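Long-range contacts in prephenate dehydratase (Arthrobacter aurescens, PDB 3MWB), which probably catalyses the conversion of prephenate to 3-phenylpyruvate in phenylalanine biosynthesis and binds L-phenylalanine at its ACT domains: residues A[207-212]-A[268-273]; A[70-75]-A[244-249]. All coordinates share one frame; numbering follows the deposited sequence.

Interaction 1: residues A[207-212]-A[268-273]; sequences PLPEDH and HRISPA. With PHE (phenylalanine), chain D.
S271 OG donates a short hydrogen bond of 2.6 Å to P207 O. The hydroxyl reaches the carbonyl because it stands anti to the backbone N of S271 (chi1 -172°), on a residue that has just left the geometry of helix 258-270. It meets the carbonyl at a C=O...OG angle of 136°, tilted 19° from the carbonyl plane. The same OG lies alongside the ring of P207, 3.5 Å from CD. The neighbouring ring carbon, P207 CG, sits against the backbone of A273, 3.6 Å from its O, and touches A273 CB at 4.1 Å. Two residues on, the second proline ring presses at the helix end: P209 CG is 3.2 Å from I270 O and brushes I270 CG2 and S271 CB. Thus two proline rings flank one hydroxyl-carbonyl bond. An alanine in place of S271 would probably leave P207 O without this donor and the P207 ring without its OG neighbour, while the CB contact to P209 CG remained. L208 turns the other way, its CD2 lying 3.8 Å from CB of the bound phenylalanine. Beyond it D211 OD1 accepts a hydrogen bond of 2.7 Å from the ligand amino group, whose other partners include N229 and L230 of a third subunit. This join between the loop after strand 200-207 and the turn before strand 275-281 belongs to the beta-alpha-beta-beta-alpha-beta fold of an ACT domain, with its amino-acid pocket between subunits.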
# COMPACT_ATOMS: atom_id res chain seq x y z
N PRO A 207 -3.22 1.93 19.64
CA PRO A 207 -1.85 2.17 20.07
C PRO A 207 -0.89 1.76 18.95
O PRO A 207 -1.07 0.71 18.32
CB PRO A 207 -1.68 1.23 21.28
CG PRO A 207 -3.08 0.94 21.74
CD PRO A 207 -3.89 0.92 20.47
N LEU A 208 0.11 2.58 18.70
CA LEU A 208 1.17 2.24 17.77
C LEU A 208 2.17 1.29 18.44
O LEU A 208 2.78 1.65 19.45
CB LEU A 208 1.85 3.52 17.28
CG LEU A 208 2.89 3.41 16.18
CD1 LEU A 208 2.28 2.93 14.87
CD2 LEU A 208 3.55 4.74 16.01
N PRO A 209 2.38 0.09 17.87
CA PRO A 209 3.34 -0.84 18.47
C PRO A 209 4.79 -0.48 18.18
O PRO A 209 5.65 -0.68 19.03
CB PRO A 209 3.00 -2.18 17.80
CG PRO A 209 1.67 -1.97 17.12
CD PRO A 209 1.64 -0.53 16.75
N GLU A 210 5.04 0.06 16.99
CA GLU A 210 6.39 0.29 16.48
C GLU A 210 6.35 1.48 15.55
O GLU A 210 5.52 1.53 14.65
CB GLU A 210 6.89 -0.93 15.70
CG GLU A 210 7.44 -2.06 16.56
CD GLU A 210 7.70 -3.32 15.73
OE1 GLU A 210 8.65 -3.31 14.91
OE2 GLU A 210 6.96 -4.31 15.92
N ASP A 211 7.26 2.43 15.75
CA ASP A 211 7.28 3.65 14.96
C ASP A 211 8.20 3.54 13.74
O ASP A 211 9.42 3.50 13.89
CB ASP A 211 7.70 4.84 15.82
CG ASP A 211 7.25 6.18 15.25
OD1 ASP A 211 6.14 6.27 14.70
OD2 ASP A 211 8.00 7.15 15.37
N HIS A 212 7.62 3.47 12.55
CA HIS A 212 8.40 3.47 11.29
C HIS A 212 7.54 4.06 10.18
O HIS A 212 6.32 4.12 10.32
CB HIS A 212 8.92 2.06 10.93
CG HIS A 212 7.85 1.01 10.86
ND1 HIS A 212 6.90 0.98 9.85
CD2 HIS A 212 7.58 -0.04 11.67
CE1 HIS A 212 6.08 -0.03 10.06
NE2 HIS A 212 6.46 -0.66 11.16
N HIS A 268 -6.73 -5.46 15.70
CA HIS A 268 -6.31 -6.19 16.89
C HIS A 268 -5.03 -6.99 16.59
O HIS A 268 -4.10 -7.02 17.42
CB HIS A 268 -7.44 -7.09 17.40
CG HIS A 268 -7.12 -7.80 18.67
ND1 HIS A 268 -7.63 -7.41 19.89
CD2 HIS A 268 -6.38 -8.91 18.91
CE1 HIS A 268 -7.20 -8.22 20.83
NE2 HIS A 268 -6.44 -9.14 20.26
N ARG A 269 -4.96 -7.63 15.42
CA ARG A 269 -3.77 -8.40 15.05
C ARG A 269 -2.51 -7.51 15.07
O ARG A 269 -1.49 -7.92 15.62
CB ARG A 269 -3.96 -9.15 13.72
CG ARG A 269 -4.97 -10.31 13.83
CD ARG A 269 -5.08 -11.19 12.58
NE ARG A 269 -5.33 -10.46 11.33
CZ ARG A 269 -6.53 -10.25 10.80
NH1 ARG A 269 -7.63 -10.66 11.42
NH2 ARG A 269 -6.63 -9.61 9.63
N ILE A 270 -2.59 -6.32 14.50
CA ILE A 270 -1.45 -5.37 14.46
C ILE A 270 -1.14 -4.81 15.85
O ILE A 270 0.04 -4.62 16.24
CB ILE A 270 -1.74 -4.16 13.54
CG1 ILE A 270 -1.86 -4.58 12.08
CG2 ILE A 270 -0.64 -3.06 13.68
CD1 ILE A 270 -2.56 -3.50 11.22
N SER A 271 -2.22 -4.54 16.59
CA SER A 271 -2.15 -3.85 17.86
C SER A 271 -3.19 -4.45 18.83
O SER A 271 -4.32 -3.96 18.92
CB SER A 271 -2.40 -2.36 17.64
OG SER A 271 -2.17 -1.61 18.82
N PRO A 272 -2.81 -5.52 19.56
CA PRO A 272 -3.74 -6.21 20.48
C PRO A 272 -4.32 -5.35 21.61
O PRO A 272 -5.35 -5.71 22.20
CB PRO A 272 -2.89 -7.35 21.06
CG PRO A 272 -1.80 -7.56 20.09
CD PRO A 272 -1.52 -6.23 19.44
N ALA A 273 -3.67 -4.23 21.94
CA ALA A 273 -4.23 -3.33 22.94
C ALA A 273 -5.21 -2.30 22.37
O ALA A 273 -5.55 -1.34 23.06
CB ALA A 273 -3.11 -2.63 23.76
N PHE D . 5.65 7.40 12.26
CA PHE D . 4.60 6.47 11.76
C PHE D . 4.22 6.71 10.30
O PHE D . 4.79 7.56 9.62
CB PHE D . 3.36 6.49 12.68
CG PHE D . 2.72 7.85 12.88
CD1 PHE D . 1.91 8.41 11.89
CD2 PHE D . 2.89 8.54 14.08
CE1 PHE D . 1.29 9.65 12.08
CE2 PHE D . 2.25 9.80 14.28
CZ PHE D . 1.48 10.35 13.28
OXT PHE D . 3.34 6.04 9.74

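Interaction 2: residues A[70-75]-A[244-249]; sequences TLDAIA and HYFFSI. With PHE (phenylalanine), chain D.
A75 CB sits over one face of the F246 ring, 3.6 Å from the ring centroid and 25° off the normal, a CH-pi contact displaced toward the rim, with CZ its nearest atom at 3.3 Å. The ring tip is met by two oxygens as well: D72 OD1 approaches the edge, near the ring plane, 3.8 Å from F246 CZ, its carboxylate turned 83° from the ring, while L71 O comes obliquely to F246 CZ at 3.8 Å. F246 CG, set between its own backbone N and carbonyl carbon (chi1 68°), lies nearer to A75 than CB does and so starts the ring on its way to that methyl. Beside the ring a water bridges the segments, donating to L71 O at 2.7 Å and hydrogen-bonding S248 OG at 2.7 Å; L71 CD2 borders the same hydroxyl. The end of helix 67-73 and the turn that follows it, from the prephenate dehydratase region, thus pack on one face of the four-stranded antiparallel ACT sheet. Y245 and F247 point to the opposite face, where the bound phenylalanine lies: one of its ring carbons, CE2, is centred over the Y245 ring, and its CG is 3.6 Å from F247 CZ, at that ring's edge. Further out, strand 230-237 sets the polar ends: D72 OD2 forms a salt bridge with R236, S248 OG also hydrogen-bonds R232 NH1, and R236 pairs through its backbone with F246.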
# COMPACT_ATOMS: atom_id res chain seq x y z
N THR A 70 -10.74 15.23 26.38
CA THR A 70 -11.62 14.14 26.00
C THR A 70 -10.87 13.04 25.25
O THR A 70 -11.01 11.87 25.56
CB THR A 70 -12.78 14.64 25.14
OG1 THR A 70 -13.66 15.44 25.95
CG2 THR A 70 -13.55 13.47 24.54
N LEU A 71 -10.07 13.45 24.28
CA LEU A 71 -9.33 12.54 23.42
C LEU A 71 -8.33 11.72 24.23
O LEU A 71 -8.14 10.55 23.97
CB LEU A 71 -8.60 13.31 22.31
CG LEU A 71 -9.50 14.09 21.35
CD1 LEU A 71 -8.62 14.89 20.38
CD2 LEU A 71 -10.41 13.14 20.59
N ASP A 72 -7.72 12.34 25.23
CA ASP A 72 -6.75 11.61 26.06
C ASP A 72 -7.48 10.70 27.04
O ASP A 72 -7.07 9.55 27.27
CB ASP A 72 -5.81 12.59 26.76
CG ASP A 72 -4.81 13.22 25.79
OD1 ASP A 72 -4.70 12.72 24.65
OD2 ASP A 72 -4.12 14.19 26.18
N ALA A 73 -8.58 11.19 27.60
CA ALA A 73 -9.28 10.45 28.68
C ALA A 73 -9.87 9.11 28.20
O ALA A 73 -9.80 8.10 28.91
CB ALA A 73 -10.36 11.32 29.30
N ILE A 74 -10.43 9.11 26.99
CA ILE A 74 -11.10 7.92 26.44
C ILE A 74 -10.12 6.92 25.85
O ILE A 74 -10.52 5.84 25.41
CB ILE A 74 -12.20 8.29 25.40
CG1 ILE A 74 -11.58 8.91 24.13
CG2 ILE A 74 -13.22 9.24 26.02
CD1 ILE A 74 -12.58 9.12 22.99
N ALA A 75 -8.84 7.28 25.85
CA ALA A 75 -7.78 6.46 25.26
C ALA A 75 -7.06 5.60 26.28
O ALA A 75 -6.19 4.81 25.93
CB ALA A 75 -6.79 7.33 24.56
N HIS A 244 4.93 4.91 20.93
CA HIS A 244 4.87 6.27 21.54
C HIS A 244 3.64 7.09 21.14
O HIS A 244 3.51 8.25 21.51
CB HIS A 244 6.16 7.09 21.29
CG HIS A 244 7.42 6.29 21.36
ND1 HIS A 244 8.20 6.04 20.25
CD2 HIS A 244 8.04 5.68 22.40
CE1 HIS A 244 9.24 5.31 20.60
NE2 HIS A 244 9.17 5.08 21.90
N TYR A 245 2.73 6.50 20.39
CA TYR A 245 1.52 7.20 19.97
C TYR A 245 0.29 6.32 20.08
O TYR A 245 0.39 5.09 20.10
CB TYR A 245 1.63 7.65 18.50
CG TYR A 245 2.76 8.60 18.21
CD1 TYR A 245 2.60 9.98 18.34
CD2 TYR A 245 4.01 8.11 17.80
CE1 TYR A 245 3.65 10.84 18.08
CE2 TYR A 245 5.07 8.97 17.54
CZ TYR A 245 4.88 10.33 17.67
OH TYR A 245 5.93 11.17 17.41
N PHE A 246 -0.87 6.96 20.14
CA PHE A 246 -2.07 6.29 19.74
C PHE A 246 -2.82 7.09 18.67
O PHE A 246 -2.62 8.29 18.54
CB PHE A 246 -2.97 5.91 20.92
CG PHE A 246 -3.58 7.08 21.62
CD1 PHE A 246 -4.70 7.73 21.10
CD2 PHE A 246 -3.04 7.53 22.83
CE1 PHE A 246 -5.27 8.82 21.75
CE2 PHE A 246 -3.61 8.63 23.50
CZ PHE A 246 -4.72 9.28 22.96
N PHE A 247 -3.65 6.39 17.90
CA PHE A 247 -4.49 7.03 16.91
C PHE A 247 -5.96 6.91 17.32
O PHE A 247 -6.45 5.82 17.61
CB PHE A 247 -4.25 6.41 15.54
CG PHE A 247 -2.80 6.36 15.16
CD1 PHE A 247 -2.15 7.51 14.74
CD2 PHE A 247 -2.08 5.16 15.23
CE1 PHE A 247 -0.78 7.47 14.39
CE2 PHE A 247 -0.73 5.10 14.86
CZ PHE A 247 -0.07 6.27 14.46
N SER A 248 -6.62 8.05 17.39
CA SER A 248 -8.04 8.16 17.67
C SER A 248 -8.78 8.26 16.33
O SER A 248 -8.49 9.14 15.50
CB SER A 248 -8.29 9.40 18.52
OG SER A 248 -9.60 9.44 19.06
N ILE A 249 -9.70 7.34 16.09
CA ILE A 249 -10.24 7.17 14.74
C ILE A 249 -11.76 6.97 14.78
O ILE A 249 -12.27 6.18 15.59
CB ILE A 249 -9.59 5.93 14.03
CG1 ILE A 249 -8.08 6.16 13.76
CG2 ILE A 249 -10.29 5.61 12.71
CD1 ILE A 249 -7.32 4.89 13.44
N PHE D . 5.65 7.40 12.26
CA PHE D . 4.60 6.47 11.76
C PHE D . 4.22 6.71 10.30
O PHE D . 4.79 7.56 9.62
CB PHE D . 3.36 6.49 12.68
CG PHE D . 2.72 7.85 12.88
CD1 PHE D . 1.91 8.41 11.89
CD2 PHE D . 2.89 8.54 14.08
CE1 PHE D . 1.29 9.65 12.08
CE2 PHE D . 2.25 9.80 14.28
CZ PHE D . 1.48 10.35 13.28
OXT PHE D . 3.34 6.04 9.74
O HOH W 1 -9.15 9.34 21.74

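Interactions 1 and 2 lie about 13 Å apart, centre to centre, and meet directly where strands 200-207 and 245-252 run side by side. L208 N probably hydrogen-bonds Y245 O at 2.9 Å, and P207 CA lies 4.0 Å from F246 CB. Towards the ligand, L208 CD1 packs on F247 CE2 at 3.7 Å and D211 OD1 comes within 4.1 Å of Y245 CE2, which places 207-212 and 244-249 around the same bound phenylalanine. Along the chain the segments alternate. The sheet that holds the ligand on one face is joined to helix 67-73 and its following turn by interaction 2 and, through interaction 1, to the turn after helix 258-270.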